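Local structure of hypothetical protein YfiH (Bacillus licheniformis, 6DZD) at residues R142-I147 against E171-A176; D177-I182 against N240-V245; G115-R120 against A161-M166. The protein probably catalyses the phosphorolysis of adenosine, inosine and S-methyl-5'-thioadenosine, and probably also deaminates adenosine. All coordinates share one frame; numbering follows the deposited sequence.

The three contacts bear on one six-stranded mixed sheet. Contacts 1 and 3 are closest, with centres about 7 Å apart: strands 144-150 and 115-118 are neighbours, and Glu171 OE1 of contact 1 lies 2.6 Å from Tyr117 OH of contact 3. Contact 2, whose centre is about 12 Å from that of contact 1, adds one outermost strand, 243-245; Ala176 O and Gln242 NE2, 2.6 Å apart, join the two. Contacts 2 and 3, about 14 Å apart, meet where Ile178 CD1 packs 4.0 Å from Val164 CG1. The zinc held by four cysteines is about 13 Å from the side chain of Val245, and contacts 1 and 3 lie away from the metal sites.

Contact 1 of 3, residues R142-I147 against E171-A176; sequences RSLVGI and EGSNPA
Neither the Arg142 guanidinium nor the Glu171 carboxylate is stacked on a group of the other segment. The guanidinium itself makes no contact with 171-176, and the carboxylate only grazes a methyl, with Glu171 OE2 4.2 Å from Leu144 CD2. Aliphatic parts make the contact instead. Arg142 is bent at chi2 (-76°) and again at chi3 (83°), which lays its CD 3.6 Å from Glu171 O and 3.9 Å from Gly172 O, while its CG sits 3.7 Å from Ser173 OG. Leu144 crosses Glu171 obliquely: Leu144 CD1 comes to 3.7 Å from Glu171 CB, and the same methyl lies 3.7 Å from Ser173 OG.

No hydrogen bond joins the two segments directly, so the polar link is indirect, through Asp139: OD2 bonds Ser173 OG, and OD1 bonds Arg142 N. The Glu171 carboxylate is held from outside as well, OE1 meeting Tyr117 OH in a hydrogen bond and Lys93 NZ in a salt bridge, which would be expected to stabilise its charged form.

Backbone shape completes the fit. Ser143 has positive phi (59°), and Ser143 and Leu144 together face Asp139 as a G1 beta bulge where strand 144-150 begins. Gly172, also of positive phi, is where the chain leaves helical geometry after helix 159-169; farther on, the Asn174 amide accepts through OD1 from Ala176 N in an Asx turn. The contact thus sets a bulged beta-hairpin turn, between strands 133-139 and 144-150, against the helix-to-strand loop of a beta-alpha-beta crossover.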
ATOM      1  N   ARG A 142      14.299  13.932   7.846  1.00 26.91           N
ATOM      2  CA  ARG A 142      13.335  14.127   8.930  1.00 26.97           C
ATOM      3  C   ARG A 142      13.020  12.837   9.686  1.00 26.78           C
ATOM      4  O   ARG A 142      12.387  12.901  10.753  1.00 27.33           O
ATOM      5  CB  ARG A 142      12.018  14.716   8.391  1.00 25.31           C
ATOM      6  CG  ARG A 142      12.101  16.107   7.748  1.00 25.58           C
ATOM      7  CD  ARG A 142      12.220  17.222   8.766  1.00 27.41           C
ATOM      8  NE  ARG A 142      13.602  17.396   9.201  1.00 29.50           N
ATOM      9  CZ  ARG A 142      13.995  17.309  10.468  1.00 31.36           C
ATOM     10  NH1 ARG A 142      13.091  17.058  11.406  1.00 31.32           N
ATOM     11  NH2 ARG A 142      15.282  17.461  10.802  1.00 33.47           N
ATOM     12  N   SER A 143      13.457  11.686   9.158  1.00 26.18           N
ATOM     13  CA  SER A 143      13.198  10.361   9.732  1.00 25.95           C
ATOM     14  C   SER A 143      11.699  10.097   9.842  1.00 24.30           C
ATOM     15  O   SER A 143      11.161   9.804  10.919  1.00 24.85           O
ATOM     16  CB  SER A 143      13.893  10.187  11.079  1.00 28.29           C
ATOM     17  OG  SER A 143      15.251   9.900  10.830  1.00 29.63           O
ATOM     18  N   LEU A 144      11.041  10.199   8.689  1.00 22.47           N
ATOM     19  CA  LEU A 144       9.624   9.936   8.547  1.00 20.90           C
ATOM     20  C   LEU A 144       9.430   8.719   7.660  1.00 19.48           C
ATOM     21  O   LEU A 144      10.083   8.578   6.618  1.00 19.16           O
ATOM     22  CB  LEU A 144       8.888  11.121   7.931  1.00 20.20           C
ATOM     23  CG  LEU A 144       8.700  12.373   8.785  1.00 21.42           C
ATOM     24  CD1 LEU A 144       8.219  13.528   7.897  1.00 20.81           C
ATOM     25  CD2 LEU A 144       7.733  12.119   9.933  1.00 21.72           C
ATOM     26  N   VAL A 145       8.519   7.855   8.071  1.00 19.86           N
ATOM     27  CA  VAL A 145       8.103   6.726   7.261  1.00 18.50           C
ATOM     28  C   VAL A 145       6.591   6.832   7.093  1.00 17.83           C
ATOM     29  O   VAL A 145       5.880   7.291   7.997  1.00 18.13           O
ATOM     30  CB  VAL A 145       8.523   5.373   7.893  1.00 19.03           C
ATOM     31  CG1 VAL A 145      10.022   5.230   7.895  1.00 20.33           C
ATOM     32  CG2 VAL A 145       7.990   5.228   9.314  1.00 19.88           C
ATOM     33  N   GLY A 146       6.104   6.445   5.921  1.00 17.06           N
ATOM     34  CA  GLY A 146       4.679   6.511   5.666  1.00 16.46           C
ATOM     35  C   GLY A 146       4.243   5.469   4.663  1.00 15.66           C
ATOM     36  O   GLY A 146       5.047   4.951   3.884  1.00 15.65           O
ATOM     37  N   ILE A 147       2.948   5.156   4.696  1.00 16.97           N
ATOM     38  CA  ILE A 147       2.351   4.274   3.701  1.00 16.60           C
ATOM     39  C   ILE A 147       0.949   4.766   3.381  1.00 16.75           C
ATOM     40  O   ILE A 147       0.229   5.264   4.251  1.00 17.26           O
ATOM     41  CB  ILE A 147       2.297   2.787   4.148  1.00 16.32           C
ATOM     42  CG1 ILE A 147       1.583   2.637   5.499  1.00 16.44           C
ATOM     43  CG2 ILE A 147       3.720   2.143   4.162  1.00 16.68           C
ATOM     44  CD1 ILE A 147       1.408   1.196   5.916  1.00 16.49           C
ATOM     45  N   GLU A 171       5.410  18.859   8.496  1.00 23.04           N
ATOM     46  CA  GLU A 171       6.615  18.270   9.063  1.00 23.83           C
ATOM     47  C   GLU A 171       7.903  18.951   8.635  1.00 24.75           C
ATOM     48  O   GLU A 171       8.958  18.613   9.179  1.00 25.83           O
ATOM     49  CB  GLU A 171       6.709  16.781   8.689  1.00 22.47           C
ATOM     50  CG  GLU A 171       5.431  16.001   8.949  1.00 21.47           C
ATOM     51  CD  GLU A 171       5.091  15.889  10.434  1.00 22.75           C
ATOM     52  OE1 GLU A 171       3.902  15.972  10.800  1.00 22.64           O
ATOM     53  OE2 GLU A 171       6.022  15.697  11.231  1.00 24.06           O
ATOM     54  N   GLY A 172       7.847  19.923   7.723  1.00 24.58           N
ATOM     55  CA  GLY A 172       9.058  20.589   7.295  1.00 25.59           C
ATOM     56  C   GLY A 172       9.949  19.772   6.396  1.00 24.89           C
ATOM     57  O   GLY A 172      11.151  20.043   6.318  1.00 26.07           O
ATOM     58  N   SER A 173       9.396  18.789   5.693  1.00 23.18           N
ATOM     59  CA  SER A 173      10.219  18.037   4.760  1.00 22.67           C
ATOM     60  C   SER A 173      10.613  18.916   3.578  1.00 22.87           C
ATOM     61  O   SER A 173       9.869  19.800   3.140  1.00 22.67           O
ATOM     62  CB  SER A 173       9.496  16.779   4.237  1.00 20.93           C
ATOM     63  OG  SER A 173       9.434  15.725   5.203  1.00 20.86           O
ATOM     64  N   ASN A 174      11.819  18.692   3.096  1.00 23.52           N
ATOM     65  CA  ASN A 174      12.187  19.111   1.760  1.00 23.51           C
ATOM     66  C   ASN A 174      11.770  18.001   0.804  1.00 22.02           C
ATOM     67  O   ASN A 174      12.178  16.845   1.007  1.00 21.75           O
ATOM     68  CB  ASN A 174      13.682  19.364   1.677  1.00 25.13           C
ATOM     69  CG  ASN A 174      14.147  19.791   0.298  1.00 25.39           C
ATOM     70  OD1 ASN A 174      13.410  19.721  -0.695  1.00 24.31           O
ATOM     71  ND2 ASN A 174      15.410  20.210   0.226  1.00 27.06           N
ATOM     72  N   PRO A 175      10.918  18.278  -0.193  1.00 21.18           N
ATOM     73  CA  PRO A 175      10.474  17.196  -1.093  1.00 19.97           C
ATOM     74  C   PRO A 175      11.604  16.502  -1.832  1.00 20.41           C
ATOM     75  O   PRO A 175      11.434  15.346  -2.229  1.00 19.60           O
ATOM     76  CB  PRO A 175       9.530  17.912  -2.065  1.00 19.89           C
ATOM     77  CG  PRO A 175       9.870  19.335  -1.928  1.00 20.82           C
ATOM     78  CD  PRO A 175      10.265  19.546  -0.521  1.00 21.45           C
ATOM     79  N   ALA A 176      12.742  17.169  -2.046  1.00 21.81           N
ATOM     80  CA  ALA A 176      13.897  16.513  -2.652  1.00 22.54           C
ATOM     81  C   ALA A 176      14.453  15.387  -1.781  1.00 22.61           C
ATOM     82  O   ALA A 176      15.097  14.478  -2.302  1.00 22.83           O
ATOM     83  CB  ALA A 176      14.987  17.547  -2.950  1.00 24.29           C
TER

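Contact 2 of 3, residues D177-I182 against N240-V245; sequences DIRAVI and NGQIEV
Strands 179-182 and 243-245 run parallel, 8° apart in direction and 4.8 Å apart at the closest approach of their axes, with Ala180, Val181 and Ile182 registered against Ile243, Glu244 and Val245. The hydrogen bonds zigzag as a parallel ladder requires: Ala180 N gives to Gln242 O at 3.1 Å, Glu244 N to Ala180 O at 3.2 Å, and Ile182 N to Glu244 O at 2.9 Å. The last two donors lie in the plane of the carbonyl they address, whereas Ala180 N approaches nearly along the C=O axis of Gln242.

At the start of the ladder, just before the first bridged pair, Gln242 is the residue most covered by the other segment. Its chain is extended beyond CG, which brings NE2 2.9 Å from Ile178 O; the acceptor is in the amide plane, although the donor stands above the carbonyl plane. NE2 also bonds Ala176 O, so two backbone carbonyls fix the rotation of the amide. Arg179 turns at chi2 (90°) and spreads its guanidinium over this amide. The two planes are 9° apart, and Gln242 CD is centred over one guanidinium face, 3.7 Å above it. The guanidinium is itself steadied by Arg179 NH2 donating to Asp177 O at 2.9 Å, with that oxygen close to its plane.

Ala180, Ile182, Ile243 and Val245 share one face of the sheet. There Ile182 and Val245 lie side by side, Ile182 CD1 3.9 Å from Val245 CG2, and helix 225-236 covers the group through Leu233 and Lys226. Val181 and Glu244 point to the other face, where Val181 touches Trp20. The small interstrand angle and the bond pattern mark a parallel pair at the margin of a mixed sheet in the alpha/beta fold: strand 243-245, reached from helix 225-236, is one outermost strand.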
ATOM      1  N   ASP A 177      14.227  15.431  -0.470  1.00 22.61           N
ATOM      2  CA  ASP A 177      14.716  14.408   0.444  1.00 22.89           C
ATOM      3  C   ASP A 177      13.824  13.178   0.496  1.00 21.34           C
ATOM      4  O   ASP A 177      14.240  12.165   1.068  1.00 21.56           O
ATOM      5  CB  ASP A 177      14.841  14.960   1.866  1.00 23.86           C
ATOM      6  CG  ASP A 177      15.957  15.969   2.008  1.00 25.80           C
ATOM      7  OD1 ASP A 177      17.044  15.724   1.459  1.00 26.82           O
ATOM      8  OD2 ASP A 177      15.767  16.994   2.687  1.00 26.49           O
ATOM      9  N   ILE A 178      12.611  13.242  -0.045  1.00 20.87           N
ATOM     10  CA  ILE A 178      11.649  12.162   0.152  1.00 20.14           C
ATOM     11  C   ILE A 178      11.919  11.047  -0.852  1.00 20.40           C
ATOM     12  O   ILE A 178      12.138  11.294  -2.044  1.00 21.29           O
ATOM     13  CB  ILE A 178      10.206  12.684   0.036  1.00 20.07           C
ATOM     14  CG1 ILE A 178       9.911  13.729   1.120  1.00 20.06           C
ATOM     15  CG2 ILE A 178       9.206  11.542   0.122  1.00 19.23           C
ATOM     16  CD1 ILE A 178       8.643  14.518   0.865  1.00 20.42           C
ATOM     17  N   ARG A 179      11.917   9.813  -0.361  1.00 20.64           N
ATOM     18  CA  ARG A 179      11.970   8.625  -1.186  1.00 20.99           C
ATOM     19  C   ARG A 179      10.604   7.958  -1.168  1.00 20.39           C
ATOM     20  O   ARG A 179       9.858   8.075  -0.192  1.00 19.40           O
ATOM     21  CB  ARG A 179      13.046   7.662  -0.686  1.00 20.97           C
ATOM     22  CG  ARG A 179      14.428   7.951  -1.235  1.00 21.87           C
ATOM     23  CD  ARG A 179      15.224   8.925  -0.352  1.00 21.81           C
ATOM     24  NE  ARG A 179      16.582   9.127  -0.866  1.00 22.88           N
ATOM     25  CZ  ARG A 179      17.236  10.289  -0.867  1.00 24.07           C
ATOM     26  NH1 ARG A 179      18.470  10.354  -1.363  1.00 25.71           N
ATOM     27  NH2 ARG A 179      16.659  11.386  -0.378  1.00 23.78           N
ATOM     28  N   ALA A 180      10.277   7.276  -2.267  1.00 19.15           N
ATOM     29  CA  ALA A 180       8.988   6.623  -2.419  1.00 18.77           C
ATOM     30  C   ALA A 180       9.144   5.297  -3.146  1.00 19.49           C
ATOM     31  O   ALA A 180       9.984   5.159  -4.041  1.00 20.57           O
ATOM     32  CB  ALA A 180       8.011   7.520  -3.175  1.00 19.28           C
ATOM     33  N   VAL A 181       8.337   4.323  -2.754  1.00 18.32           N
ATOM     34  CA  VAL A 181       8.269   3.045  -3.439  1.00 18.71           C
ATOM     35  C   VAL A 181       6.804   2.723  -3.720  1.00 18.20           C
ATOM     36  O   VAL A 181       5.934   2.945  -2.869  1.00 16.98           O
ATOM     37  CB  VAL A 181       8.945   1.921  -2.622  1.00 18.74           C
ATOM     38  CG1 VAL A 181       8.466   0.521  -3.095  1.00 18.87           C
ATOM     39  CG2 VAL A 181      10.481   2.041  -2.686  1.00 19.72           C
ATOM     40  N   ILE A 182       6.531   2.243  -4.938  1.00 18.38           N
ATOM     41  CA  ILE A 182       5.212   1.755  -5.346  1.00 18.23           C
ATOM     42  C   ILE A 182       5.296   0.233  -5.459  1.00 18.25           C
ATOM     43  O   ILE A 182       6.120  -0.299  -6.216  1.00 19.13           O
ATOM     44  CB  ILE A 182       4.748   2.405  -6.664  1.00 19.60           C
ATOM     45  CG1 ILE A 182       4.559   3.909  -6.470  1.00 19.69           C
ATOM     46  CG2 ILE A 182       3.461   1.796  -7.151  1.00 18.96           C
ATOM     47  CD1 ILE A 182       4.200   4.673  -7.735  1.00 21.37           C
ATOM     48  N   ASN A 240      11.916  12.147  -9.731  1.00 28.15           N
ATOM     49  CA  ASN A 240      11.578  10.855 -10.319  1.00 27.51           C
ATOM     50  C   ASN A 240      12.648   9.803 -10.031  1.00 27.96           C
ATOM     51  O   ASN A 240      12.328   8.613  -9.902  1.00 26.78           O
ATOM     52  CB  ASN A 240      11.356  11.004 -11.824  1.00 29.12           C
ATOM     53  CG  ASN A 240      10.738   9.750 -12.445  1.00 28.45           C
ATOM     54  OD1 ASN A 240       9.953   9.044 -11.794  1.00 26.36           O
ATOM     55  ND2 ASN A 240      11.092   9.463 -13.702  1.00 30.45           N
ATOM     56  N   GLY A 241      13.915  10.227  -9.925  1.00 29.88           N
ATOM     57  CA  GLY A 241      14.985   9.298  -9.620  1.00 30.67           C
ATOM     58  C   GLY A 241      14.829   8.621  -8.274  1.00 28.70           C
ATOM     59  O   GLY A 241      15.342   7.516  -8.072  1.00 28.83           O
ATOM     60  N   GLN A 242      14.119   9.260  -7.341  1.00 27.08           N
ATOM     61  CA  GLN A 242      13.914   8.724  -6.003  1.00 25.42           C
ATOM     62  C   GLN A 242      12.597   7.964  -5.870  1.00 23.14           C
ATOM     63  O   GLN A 242      12.102   7.790  -4.749  1.00 21.66           O
ATOM     64  CB  GLN A 242      13.979   9.844  -4.971  1.00 25.39           C
ATOM     65  CG  GLN A 242      15.359  10.066  -4.395  1.00 27.25           C
ATOM     66  CD  GLN A 242      15.589  11.507  -3.987  1.00 28.30           C
ATOM     67  OE1 GLN A 242      16.617  12.101  -4.331  1.00 30.62           O
ATOM     68  NE2 GLN A 242      14.642  12.076  -3.245  1.00 26.83           N
ATOM     69  N   ILE A 243      11.999   7.545  -6.985  1.00 23.59           N
ATOM     70  CA  ILE A 243      10.790   6.725  -6.979  1.00 22.17           C
ATOM     71  C   ILE A 243      11.083   5.404  -7.693  1.00 22.42           C
ATOM     72  O   ILE A 243      11.596   5.392  -8.821  1.00 24.05           O
ATOM     73  CB  ILE A 243       9.598   7.458  -7.625  1.00 22.53           C
ATOM     74  CG1 ILE A 243       9.379   8.806  -6.950  1.00 22.54           C
ATOM     75  CG2 ILE A 243       8.323   6.618  -7.545  1.00 21.98           C
ATOM     76  CD1 ILE A 243       8.394   9.664  -7.686  1.00 22.97           C
ATOM     77  N   GLU A 244      10.759   4.293  -7.038  1.00 23.85           N
ATOM     78  CA  GLU A 244      10.929   2.975  -7.633  1.00 24.22           C
ATOM     79  C   GLU A 244       9.579   2.272  -7.673  1.00 23.57           C
ATOM     80  O   GLU A 244       8.912   2.132  -6.641  1.00 22.76           O
ATOM     81  CB  GLU A 244      11.969   2.148  -6.864  1.00 24.64           C
ATOM     82  CG  GLU A 244      13.351   2.808  -6.710  1.00 26.36           C
ATOM     83  CD  GLU A 244      14.233   2.627  -7.922  1.00 28.75           C
ATOM     84  OE1 GLU A 244      13.687   2.398  -9.036  1.00 29.06           O
ATOM     85  OE2 GLU A 244      15.485   2.690  -7.757  1.00 30.58           O
ATOM     86  N   VAL A 245       9.187   1.829  -8.863  1.00 20.34           N
ATOM     87  CA  VAL A 245       7.902   1.184  -9.100  1.00 19.86           C
ATOM     88  C   VAL A 245       8.132  -0.303  -9.334  1.00 20.17           C
ATOM     89  O   VAL A 245       8.807  -0.689 -10.290  1.00 21.65           O
ATOM     90  CB  VAL A 245       7.189   1.818 -10.295  1.00 20.72           C
ATOM     91  CG1 VAL A 245       5.873   1.137 -10.530  1.00 20.55           C
ATOM     92  CG2 VAL A 245       7.033   3.324 -10.052  1.00 20.61           C
TER

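Contact 3 of 3, residues G115-R120 against A161-M166; sequences GLYTDR and ASMVDM
Tyr117 holds its CG between the backbone N and the carbonyl carbon (chi1 81°), the crowded position; its first side-chain bond points toward helix 159-169, and the ring meets Met163 and Met166. Met163 answers from the helix with CG anti to its backbone N (chi1 -172°) and then bends at both chi2 and chi3. This folded shape carries the thioether across to strand 115-118, whose axis comes no closer than 9.8 Å to that of the helix.

Sulfur and methyl reach different targets. Met163 SD lies 3.8 Å from Tyr117 CD2 and 4.0 Å from Tyr117 CB; at 4.8 Å from the ring centroid and 53° off the ring normal, it makes an oblique Met-aromatic contact. Met163 CE continues to the strand backbone, 3.6 Å from Leu116 O and 4.2 Å from Gly115 CA, so the methyl rests against main chain where glycine presents no side chain. One helical turn on, Met166 adds its CG to the ring, 4.2 Å from Tyr117 CE2.

Outside partners further restrict the ring: Trp167 meets it edge-to-face, and the hydroxyl is hydrogen-bonded to Glu171 OE1. Ile91 of strand 91-93 touches both Tyr117 and Met163, whereas Leu116 points away from the helix and touches Leu125 and Leu127. With no hydrogen bond between its segments, this is apolar helix-on-sheet packing, as in layered alpha/beta folds: helix 159-169 covers one face of the six-stranded sheet.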
ATOM      1  N   GLY A 115      -4.164   6.465   4.782  1.00 17.48           N
ATOM      2  CA  GLY A 115      -2.779   6.899   4.759  1.00 16.30           C
ATOM      3  C   GLY A 115      -2.237   6.971   6.172  1.00 16.42           C
ATOM      4  O   GLY A 115      -2.925   7.442   7.087  1.00 17.85           O
ATOM      5  N   LEU A 116      -1.013   6.491   6.375  1.00 16.47           N
ATOM      6  CA  LEU A 116      -0.418   6.468   7.704  1.00 16.83           C
ATOM      7  C   LEU A 116       1.030   6.925   7.611  1.00 16.75           C
ATOM      8  O   LEU A 116       1.731   6.593   6.650  1.00 16.04           O
ATOM      9  CB  LEU A 116      -0.487   5.069   8.325  1.00 16.63           C
ATOM     10  CG  LEU A 116      -1.860   4.451   8.565  1.00 16.95           C
ATOM     11  CD1 LEU A 116      -1.722   2.959   8.754  1.00 16.53           C
ATOM     12  CD2 LEU A 116      -2.576   5.102   9.755  1.00 18.54           C
ATOM     13  N   TYR A 117       1.473   7.694   8.604  1.00 16.86           N
ATOM     14  CA  TYR A 117       2.884   8.028   8.695  1.00 16.63           C
ATOM     15  C   TYR A 117       3.224   8.353  10.136  1.00 17.64           C
ATOM     16  O   TYR A 117       2.350   8.710  10.924  1.00 18.25           O
ATOM     17  CB  TYR A 117       3.238   9.180   7.769  1.00 16.97           C
ATOM     18  CG  TYR A 117       2.929  10.561   8.280  1.00 18.23           C
ATOM     19  CD1 TYR A 117       3.873  11.273   9.010  1.00 18.71           C
ATOM     20  CD2 TYR A 117       1.714  11.181   7.985  1.00 19.14           C
ATOM     21  CE1 TYR A 117       3.617  12.557   9.455  1.00 19.91           C
ATOM     22  CE2 TYR A 117       1.448  12.471   8.423  1.00 20.46           C
ATOM     23  CZ  TYR A 117       2.409  13.153   9.164  1.00 20.77           C
ATOM     24  OH  TYR A 117       2.174  14.424   9.623  1.00 22.08           O
ATOM     25  N   THR A 118       4.512   8.252  10.465  1.00 19.08           N
ATOM     26  CA  THR A 118       4.938   8.477  11.840  1.00 20.85           C
ATOM     27  C   THR A 118       6.408   8.870  11.855  1.00 21.96           C
ATOM     28  O   THR A 118       7.129   8.662  10.877  1.00 21.26           O
ATOM     29  CB  THR A 118       4.708   7.228  12.707  1.00 21.33           C
ATOM     30  OG1 THR A 118       4.795   7.573  14.097  1.00 23.32           O
ATOM     31  CG2 THR A 118       5.753   6.149  12.399  1.00 21.25           C
ATOM     32  N   ASP A 119       6.834   9.484  12.966  1.00 23.46           N
ATOM     33  CA  ASP A 119       8.253   9.725  13.228  1.00 25.03           C
ATOM     34  C   ASP A 119       8.746   9.003  14.482  1.00 26.93           C
ATOM     35  O   ASP A 119       9.893   9.213  14.890  1.00 28.70           O
ATOM     36  CB  ASP A 119       8.587  11.224  13.314  1.00 26.09           C
ATOM     37  CG  ASP A 119       7.783  11.977  14.373  1.00 27.29           C
ATOM     38  OD1 ASP A 119       7.181  11.346  15.268  1.00 27.84           O
ATOM     39  OD2 ASP A 119       7.766  13.231  14.306  1.00 27.85           O
ATOM     40  N   ARG A 120       7.895   8.159  15.123  1.00 27.16           N
ATOM     41  CA  ARG A 120       8.197   7.484  16.375  1.00 29.16           C
ATOM     42  C   ARG A 120       8.874   6.137  16.114  1.00 28.95           C
ATOM     43  O   ARG A 120       8.574   5.459  15.123  1.00 26.97           O
ATOM     44  CB  ARG A 120       6.913   7.265  17.179  1.00 29.35           C
ATOM     45  CG  ARG A 120       5.947   8.397  17.072  1.00 28.88           C
ATOM     46  CD  ARG A 120       6.382   9.584  17.938  1.00 31.19           C
ATOM     47  NE  ARG A 120       5.252  10.167  18.671  1.00 31.98           N
ATOM     48  CZ  ARG A 120       4.941   9.844  19.925  1.00 33.95           C
ATOM     49  NH1 ARG A 120       5.701   8.966  20.574  1.00 35.33           N
ATOM     50  NH2 ARG A 120       3.891  10.400  20.527  1.00 34.72           N
ATOM     51  N   ALA A 161      -0.304  12.393  -3.284  1.00 16.82           N
ATOM     52  CA  ALA A 161       0.234  13.744  -3.251  1.00 17.99           C
ATOM     53  C   ALA A 161      -0.032  14.414  -1.913  1.00 18.16           C
ATOM     54  O   ALA A 161       0.746  15.278  -1.491  1.00 18.85           O
ATOM     55  CB  ALA A 161      -0.346  14.576  -4.392  1.00 19.08           C
ATOM     56  N   SER A 162      -1.116  14.029  -1.227  1.00 16.00           N
ATOM     57  CA  SER A 162      -1.391  14.595   0.087  1.00 16.71           C
ATOM     58  C   SER A 162      -0.348  14.166   1.106  1.00 16.25           C
ATOM     59  O   SER A 162       0.008  14.934   2.000  1.00 16.88           O
ATOM     60  CB  SER A 162      -2.779  14.174   0.562  1.00 16.89           C
ATOM     61  OG  SER A 162      -3.792  14.864  -0.137  1.00 17.40           O
ATOM     62  N   MET A 163       0.165  12.951   0.985  1.00 19.71           N
ATOM     63  CA  MET A 163       1.222  12.547   1.897  1.00 18.62           C
ATOM     64  C   MET A 163       2.410  13.479   1.774  1.00 19.03           C
ATOM     65  O   MET A 163       2.977  13.907   2.785  1.00 19.01           O
ATOM     66  CB  MET A 163       1.650  11.103   1.634  1.00 17.00           C
ATOM     67  CG  MET A 163       2.610  10.621   2.695  1.00 16.12           C
ATOM     68  SD  MET A 163       1.776  10.406   4.286  1.00 16.10           S
ATOM     69  CE  MET A 163       0.903   8.850   3.977  1.00 15.15           C
ATOM     70  N   VAL A 164       2.804  13.795   0.536  1.00 17.82           N
ATOM     71  CA  VAL A 164       3.949  14.668   0.313  1.00 18.49           C
ATOM     72  C   VAL A 164       3.633  16.088   0.764  1.00 19.47           C
ATOM     73  O   VAL A 164       4.474  16.760   1.375  1.00 19.96           O
ATOM     74  CB  VAL A 164       4.375  14.627  -1.164  1.00 18.71           C
ATOM     75  CG1 VAL A 164       5.492  15.599  -1.404  1.00 19.55           C
ATOM     76  CG2 VAL A 164       4.774  13.222  -1.575  1.00 17.99           C
ATOM     77  N   ASP A 165       2.416  16.568   0.484  1.00 20.24           N
ATOM     78  CA  ASP A 165       2.039  17.905   0.931  1.00 21.07           C
ATOM     79  C   ASP A 165       1.993  17.978   2.458  1.00 20.84           C
ATOM     80  O   ASP A 165       2.319  19.016   3.051  1.00 21.23           O
ATOM     81  CB  ASP A 165       0.704  18.319   0.295  1.00 21.90           C
ATOM     82  CG  ASP A 165       0.467  19.831   0.364  1.00 22.55           C
ATOM     83  OD1 ASP A 165       1.332  20.612  -0.131  1.00 22.72           O
ATOM     84  OD2 ASP A 165      -0.579  20.252   0.932  1.00 22.92           O
ATOM     85  N   MET A 166       1.573  16.882   3.107  1.00 21.56           N
ATOM     86  CA  MET A 166       1.534  16.812   4.566  1.00 21.46           C
ATOM     87  C   MET A 166       2.934  16.781   5.163  1.00 20.81           C
ATOM     88  O   MET A 166       3.155  17.338   6.242  1.00 21.26           O
ATOM     89  CB  MET A 166       0.734  15.593   5.023  1.00 21.03           C
ATOM     90  CG  MET A 166      -0.039  15.792   6.297  1.00 21.76           C
ATOM     91  SD  MET A 166      -1.525  14.746   6.356  1.00 21.97           S
ATOM     92  CE  MET A 166      -2.803  15.898   5.843  1.00 23.53           C
TER